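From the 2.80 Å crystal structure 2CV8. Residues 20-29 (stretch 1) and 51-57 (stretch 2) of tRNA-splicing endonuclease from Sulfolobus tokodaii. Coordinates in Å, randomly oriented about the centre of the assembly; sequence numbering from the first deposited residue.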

# COMPACT_ATOMS: atom_id res chain seq x y z
N LEU B 20 29.51 22.86 1.39
CA LEU B 20 29.83 21.98 2.52
C LEU B 20 28.59 21.22 2.97
O LEU B 20 28.62 19.99 3.11
CB LEU B 20 30.41 22.79 3.68
CG LEU B 20 31.70 23.55 3.38
CD1 LEU B 20 32.20 24.24 4.64
CD2 LEU B 20 32.76 22.59 2.84
N ILE B 21 27.50 21.96 3.19
CA ILE B 21 26.24 21.36 3.62
C ILE B 21 25.78 20.32 2.59
O ILE B 21 25.18 19.30 2.95
CB ILE B 21 25.15 22.45 3.77
CG1 ILE B 21 25.58 23.46 4.85
CG2 ILE B 21 23.82 21.81 4.14
CD1 ILE B 21 24.69 24.68 4.97
N TYR B 22 26.06 20.58 1.32
CA TYR B 22 25.66 19.67 0.26
C TYR B 22 26.59 18.46 0.26
O TYR B 22 26.15 17.34 0.04
CB TYR B 22 25.73 20.38 -1.09
CG TYR B 22 25.15 19.56 -2.22
CD1 TYR B 22 23.77 19.38 -2.34
CD2 TYR B 22 25.98 18.95 -3.15
CE1 TYR B 22 23.23 18.62 -3.37
CE2 TYR B 22 25.45 18.17 -4.19
CZ TYR B 22 24.07 18.01 -4.29
OH TYR B 22 23.56 17.26 -5.32
N LYS B 23 27.87 18.70 0.48
CA LYS B 23 28.83 17.61 0.51
C LYS B 23 28.48 16.64 1.63
O LYS B 23 28.54 15.42 1.44
CB LYS B 23 30.26 18.14 0.71
CG LYS B 23 31.05 18.29 -0.59
CD LYS B 23 32.51 18.62 -0.32
CE LYS B 23 33.33 18.55 -1.61
NZ LYS B 23 32.85 19.49 -2.66
N MSE B 24 28.12 17.19 2.79
CA MSE B 24 27.75 16.38 3.95
C MSE B 24 26.99 15.12 3.56
O MSE B 24 27.33 14.02 4.00
CB MSE B 24 26.90 17.21 4.93
CG MSE B 24 27.64 18.32 5.67
SE MSE B 24 26.50 19.28 6.93
CE MSE B 24 25.96 17.75 7.98
N GLY B 25 25.96 15.27 2.73
CA GLY B 25 25.18 14.12 2.32
C GLY B 25 24.07 14.44 1.36
O GLY B 25 22.98 13.91 1.47
N TYR B 26 24.34 15.30 0.39
CA TYR B 26 23.34 15.68 -0.61
C TYR B 26 22.09 16.30 0.01
O TYR B 26 20.99 15.77 -0.11
CB TYR B 26 22.95 14.46 -1.45
CG TYR B 26 24.12 13.82 -2.16
CD1 TYR B 26 24.89 12.84 -1.53
CD2 TYR B 26 24.47 14.21 -3.46
CE1 TYR B 26 25.98 12.25 -2.18
CE2 TYR B 26 25.56 13.62 -4.12
CZ TYR B 26 26.31 12.64 -3.47
OH TYR B 26 27.37 12.04 -4.11
N TYR B 27 22.28 17.43 0.68
CA TYR B 27 21.17 18.15 1.29
C TYR B 27 20.86 19.36 0.41
O TYR B 27 21.75 19.93 -0.22
CB TYR B 27 21.54 18.64 2.69
CG TYR B 27 21.68 17.55 3.73
CD1 TYR B 27 22.87 16.85 3.87
CD2 TYR B 27 20.62 17.24 4.57
CE1 TYR B 27 22.99 15.86 4.84
CE2 TYR B 27 20.73 16.24 5.53
CZ TYR B 27 21.91 15.56 5.66
OH TYR B 27 22.01 14.58 6.62
N GLY B 28 19.59 19.74 0.37
CA GLY B 28 19.19 20.90 -0.42
C GLY B 28 19.46 20.82 -1.91
O GLY B 28 20.06 19.87 -2.41
N LYS B 29 19.00 21.86 -2.61
CA LYS B 29 19.15 21.97 -4.05
C LYS B 29 19.65 23.36 -4.41
O LYS B 29 19.14 24.36 -3.91
CB LYS B 29 17.80 21.71 -4.71
CG LYS B 29 17.81 21.82 -6.23
CD LYS B 29 16.41 21.57 -6.79
CE LYS B 29 16.37 21.78 -8.30
NZ LYS B 29 16.68 23.19 -8.68
N ILE B 51 12.06 20.60 6.26
CA ILE B 51 12.34 19.25 6.72
C ILE B 51 13.85 19.03 6.83
O ILE B 51 14.33 18.50 7.83
CB ILE B 51 11.71 18.20 5.79
CG1 ILE B 51 10.19 18.21 5.97
CG2 ILE B 51 12.22 16.81 6.10
CD1 ILE B 51 9.47 17.23 5.08
N GLU B 52 14.60 19.44 5.82
CA GLU B 52 16.05 19.30 5.83
C GLU B 52 16.68 20.22 6.89
O GLU B 52 17.54 19.81 7.67
CB GLU B 52 16.63 19.65 4.47
CG GLU B 52 16.25 18.70 3.37
CD GLU B 52 16.97 19.00 2.09
OE1 GLU B 52 16.77 20.10 1.53
OE2 GLU B 52 17.75 18.13 1.63
N GLY B 53 16.25 21.48 6.89
CA GLY B 53 16.79 22.44 7.84
C GLY B 53 16.58 22.03 9.29
O GLY B 53 17.49 22.13 10.12
N VAL B 54 15.37 21.59 9.61
CA VAL B 54 15.05 21.18 10.97
C VAL B 54 15.94 19.99 11.35
O VAL B 54 16.42 19.91 12.48
CB VAL B 54 13.54 20.80 11.10
CG1 VAL B 54 13.24 20.22 12.48
CG2 VAL B 54 12.68 22.05 10.89
N TYR B 55 16.18 19.09 10.40
CA TYR B 55 17.03 17.93 10.67
C TYR B 55 18.45 18.38 10.99
O TYR B 55 19.00 18.03 12.04
CB TYR B 55 17.07 16.98 9.47
CG TYR B 55 17.90 15.74 9.73
CD1 TYR B 55 17.58 14.87 10.77
CD2 TYR B 55 19.04 15.46 8.97
CE1 TYR B 55 18.36 13.76 11.06
CE2 TYR B 55 19.83 14.35 9.25
CZ TYR B 55 19.49 13.51 10.30
OH TYR B 55 20.25 12.41 10.60
N LEU B 56 19.04 19.17 10.08
CA LEU B 56 20.39 19.67 10.26
C LEU B 56 20.58 20.46 11.55
O LEU B 56 21.61 20.35 12.22
CB LEU B 56 20.79 20.54 9.06
CG LEU B 56 20.92 19.76 7.75
CD1 LEU B 56 21.33 20.71 6.63
CD2 LEU B 56 21.95 18.64 7.91
N VAL B 57 19.58 21.26 11.91
CA VAL B 57 19.66 22.02 13.15
C VAL B 57 19.77 21.02 14.30
O VAL B 57 20.67 21.12 15.14
CB VAL B 57 18.42 22.89 13.36
CG1 VAL B 57 18.32 23.30 14.82
CG2 VAL B 57 18.49 24.12 12.45

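A buried carboxylate receives the backbone of a turn: OE2 of Glu52 accepts a hydrogen bond from the amide N of Gly28 at 2.8 Å, with a nearly linear N-H...O angle of 171°. This hydrogen bond joins a side chain from the second helix to main chain of the first stretch rather than to another side chain. OE2 of Glu52 also lies 3.4 Å from CA of Tyr27, so the carboxylate sits close against the backbone just before Gly28. The positive phi of Gly28 (60°) is a conformation that glycine adopts readily.

The first stretch enters as a helix and leaves it through Tyr26, which also has positive phi and whose CB points away from the second helix. The chain then brings Tyr27 toward that helix, its CA 6.9 Å from CA of Glu52.

One turn farther along, Leu56 supplies the apolar centre of the contact. CD2 of Leu56 lies over one face of the Tyr27 ring, 3.8 Å from the ring centroid, in a CH-pi arrangement, while CD1 of Leu56 packs 3.7 Å from CG2 of Ile21. CE of the selenomethionine Met24, a poorly ordered residue, approaches CD2 of Leu56 more loosely at 4.1 Å. Tyr55 meets the edge of the Tyr27 ring, with CD2 of Tyr55 3.9 Å from CE2 of Tyr27.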